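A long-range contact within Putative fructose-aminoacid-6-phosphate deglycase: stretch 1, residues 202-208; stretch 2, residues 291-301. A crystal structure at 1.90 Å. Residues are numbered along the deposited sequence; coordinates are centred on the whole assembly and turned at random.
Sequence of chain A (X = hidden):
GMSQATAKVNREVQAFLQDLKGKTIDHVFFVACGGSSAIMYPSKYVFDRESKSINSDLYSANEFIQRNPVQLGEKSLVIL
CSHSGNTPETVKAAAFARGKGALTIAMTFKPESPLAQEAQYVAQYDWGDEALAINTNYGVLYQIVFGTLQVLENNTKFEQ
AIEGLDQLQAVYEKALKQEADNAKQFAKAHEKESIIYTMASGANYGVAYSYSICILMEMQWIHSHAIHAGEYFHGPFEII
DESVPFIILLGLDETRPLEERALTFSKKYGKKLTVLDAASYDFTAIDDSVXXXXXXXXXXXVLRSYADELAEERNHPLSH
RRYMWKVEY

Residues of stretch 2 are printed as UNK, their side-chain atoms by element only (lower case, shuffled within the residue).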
# COMPACT_ATOMS: atom_id res chain seq x y z
N GLY A 202 -0.68 -1.30 -10.93
CA GLY A 202 0.54 -2.03 -11.26
C GLY A 202 1.84 -1.31 -10.96
O GLY A 202 2.00 -0.75 -9.89
N ALA A 203 2.74 -1.28 -11.93
CA ALA A 203 4.06 -0.67 -11.79
C ALA A 203 4.04 0.84 -11.76
O ALA A 203 5.06 1.45 -11.48
CB ALA A 203 4.97 -1.15 -12.90
N ASN A 204 2.87 1.45 -12.05
CA ASN A 204 2.72 2.90 -12.08
C ASN A 204 2.17 3.48 -10.78
O ASN A 204 2.14 4.71 -10.62
CB ASN A 204 1.73 3.25 -13.22
CG ASN A 204 1.99 2.44 -14.47
OD1 ASN A 204 1.19 1.57 -14.85
ND2 ASN A 204 3.15 2.63 -15.04
N TYR A 205 1.71 2.63 -9.86
CA TYR A 205 1.07 3.11 -8.63
C TYR A 205 2.00 3.97 -7.79
O TYR A 205 1.57 4.99 -7.29
CB TYR A 205 0.45 1.97 -7.80
CG TYR A 205 -0.22 2.54 -6.54
CD1 TYR A 205 -1.42 3.23 -6.63
CD2 TYR A 205 0.40 2.48 -5.30
CE1 TYR A 205 -2.01 3.79 -5.55
CE2 TYR A 205 -0.21 3.05 -4.16
CZ TYR A 205 -1.41 3.71 -4.31
OH TYR A 205 -2.01 4.30 -3.23
N GLY A 206 3.27 3.61 -7.67
CA GLY A 206 4.22 4.44 -6.87
C GLY A 206 4.42 5.84 -7.45
O GLY A 206 4.65 6.77 -6.68
N VAL A 207 4.28 6.00 -8.77
CA VAL A 207 4.39 7.31 -9.44
C VAL A 207 3.25 8.22 -8.99
O VAL A 207 3.48 9.40 -8.69
CB VAL A 207 4.43 7.17 -11.01
CG1 VAL A 207 4.46 8.50 -11.71
CG2 VAL A 207 5.61 6.33 -11.40
N ALA A 208 2.03 7.66 -8.94
CA ALA A 208 0.85 8.36 -8.47
C ALA A 208 1.03 8.68 -6.98
O ALA A 208 0.79 9.82 -6.52
CB ALA A 208 -0.37 7.48 -8.63
N UNK A 291 8.92 -2.80 -21.77
CA UNK A 291 8.16 -1.53 -21.91
C UNK A 291 7.29 -1.23 -20.68
O UNK A 291 7.20 -0.09 -20.18
c UNK A 291 7.19 -1.53 -23.10
c UNK A 291 6.59 -1.17 -25.44
c UNK A 291 6.75 -1.64 -26.90
n UNK A 291 8.00 -1.27 -27.57
c UNK A 291 7.73 -1.61 -24.50
N UNK A 292 6.65 -2.28 -20.16
CA UNK A 292 5.76 -2.11 -19.01
C UNK A 292 6.50 -1.74 -17.75
O UNK A 292 5.96 -1.01 -16.89
N UNK A 293 7.75 -2.20 -17.65
CA UNK A 293 8.56 -1.89 -16.48
C UNK A 293 9.17 -0.51 -16.56
O UNK A 293 9.41 0.12 -15.52
o UNK A 293 8.05 -8.38 -15.86
c UNK A 293 10.05 -5.40 -16.78
c UNK A 293 9.24 -4.39 -16.24
c UNK A 293 8.50 -7.09 -16.02
c UNK A 293 8.11 -4.78 -15.53
c UNK A 293 7.74 -6.10 -15.45
c UNK A 293 9.66 -6.76 -16.71
c UNK A 293 9.68 -2.93 -16.30
N UNK A 294 9.38 -0.00 -17.78
CA UNK A 294 10.00 1.32 -17.99
C UNK A 294 9.03 2.50 -18.12
O UNK A 294 9.41 3.65 -17.83
c UNK A 294 13.14 0.85 -18.04
c UNK A 294 12.13 0.35 -19.10
c UNK A 294 10.91 1.28 -19.24
c UNK A 294 12.81 0.11 -20.46
N UNK A 295 7.80 2.23 -18.51
CA UNK A 295 6.81 3.32 -18.67
C UNK A 295 6.64 4.19 -17.44
O UNK A 295 6.46 5.41 -17.59
c UNK A 295 5.46 2.79 -19.09
N UNK A 296 6.65 3.58 -16.23
CA UNK A 296 6.48 4.46 -15.05
C UNK A 296 7.55 5.56 -14.90
O UNK A 296 7.27 6.64 -14.34
c UNK A 296 6.61 2.14 -14.35
c UNK A 296 6.74 2.15 -15.86
c UNK A 296 6.54 3.52 -13.86
N UNK A 297 8.78 5.25 -15.33
CA UNK A 297 9.88 6.24 -15.29
C UNK A 297 9.56 7.42 -16.18
O UNK A 297 9.77 8.58 -15.80
c UNK A 297 11.89 4.74 -14.71
c UNK A 297 13.12 4.14 -15.35
c UNK A 297 11.21 5.65 -15.71
c UNK A 297 10.96 3.62 -14.17
N UNK A 298 9.03 7.14 -17.35
CA UNK A 298 8.64 8.21 -18.27
C UNK A 298 7.48 9.03 -17.73
O UNK A 298 7.48 10.24 -17.80
c UNK A 298 9.32 6.71 -20.18
c UNK A 298 8.22 7.63 -19.63
c UNK A 298 7.98 8.79 -20.59
N UNK A 299 6.46 8.34 -17.20
CA UNK A 299 5.29 9.01 -16.62
C UNK A 299 5.74 9.92 -15.48
O UNK A 299 5.33 11.09 -15.38
c UNK A 299 2.41 8.23 -17.89
c UNK A 299 3.43 7.22 -17.29
c UNK A 299 4.24 7.96 -16.19
c UNK A 299 2.72 5.95 -16.78
N UNK A 300 6.65 9.41 -14.66
CA UNK A 300 7.19 10.19 -13.58
C UNK A 300 7.93 11.45 -14.03
O UNK A 300 7.82 12.51 -13.39
c UNK A 300 8.17 9.36 -12.76
n UNK A 300 9.97 10.26 -11.43
c UNK A 300 8.65 10.08 -11.56
o UNK A 300 7.84 10.43 -10.71
N UNK A 301 8.72 11.32 -15.10
CA UNK A 301 9.48 12.46 -15.62
C UNK A 301 8.54 13.52 -16.18
O UNK A 301 8.73 14.71 -15.96
c UNK A 301 12.22 13.80 -16.27
n UNK A 301 12.97 17.30 -17.06
c UNK A 301 10.44 12.01 -16.72
c UNK A 301 11.30 13.13 -17.33
n UNK A 301 12.85 15.04 -16.73
c UNK A 301 12.30 16.25 -16.62
n UNK A 301 11.11 16.44 -16.10

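Position 291 carries four carbons in a row ending in a nitrogen. The chain is out of reach of stretch 1, and its nitrogen is hydrogen-bonded elsewhere in the structure. This is Lys 291.

Position 292 has no side-chain atoms. Its backbone O lies 4.1 Å from CB of Ala 203, which is a packing contact and no more. A residue with nothing beyond the backbone is Gly 292.

Position 293 has one carbon followed by a six-carbon ring that bears an oxygen. The CA-to-CB bond points away from stretch 1, and the oxygen is hydrogen-bonded elsewhere in the structure. This is Tyr 293.

Position 294 has four carbons, forked at the second. None of them reaches stretch 1. The fork at the second carbon separates it from isoleucine, which branches at the first: Leu 294.

Position 295 has a single carbon. Its CA-to-CB bond points sideways, and it makes no close contact with stretch 1. This is Ala 295.

Position 296 has three carbons that close a ring onto its own backbone N. The CA-to-CB bond points toward stretch 1. A ring carbon touches Ala 203, and the end of the Asn 204 side chain packs against the ring. CB is 3.8 Å from CG2 of Val 207. Such a ring marks Pro 296. Its CG lies 3.3 Å from O of Ala 203 and 4.0 Å from CB of Ala 203. A ring nitrogen has no hydrogen to give, so N of Pro 296 makes no bond to the turn before, and the helix is kinked in this region.

Position 297 has four carbons, again forked at the second. The CA-to-CB bond points away; the end comes nearer but does not touch stretch 1. This is Leu 297.

Position 298 has one carbon carrying two more. It is buried, but out of reach of stretch 1. This is Val 298.

Position 299 has four carbons forked at the second, and its CA-to-CB bond points toward stretch 1. The end of the Asn 204 side chain packs against this side chain. This is Leu 299.

Position 300 has two carbons, the second carrying one oxygen and one nitrogen. CA is the nearest atom to CG1 of Val 207, at 3.7 Å. CB lies 4.0 Å from that CG1. The short amide is Asn 300. Its OD1 also lies 4.0 Å from CG1 of Val 207.

Position 301 has three carbons, a nitrogen, and a carbon carrying two more nitrogens. The CA-to-CB bond points away, and the chain does not reach stretch 1. This guanidinium chain is Arg 301.

The contact works by close packing, with no hydrogen bond across it. Asn 204 and Pro 296 bring their CA atoms to 5.0 Å, and the compact proline ring fits against Ala 203, Asn 204 and Val 207. The CA-to-CB bond of Val 207 points toward the helix, and its side chain spans one turn of it: CG2 is 3.4 Å from O of Pro 296, while CG1 meets Asn 300. That same O of Pro 296 accepts a hydrogen bond from N of Asn 300 at 2.9 Å. Together the two stretches bury 308 Å².

Stretch 2, residues 291-301: KGYLAPLVLNR
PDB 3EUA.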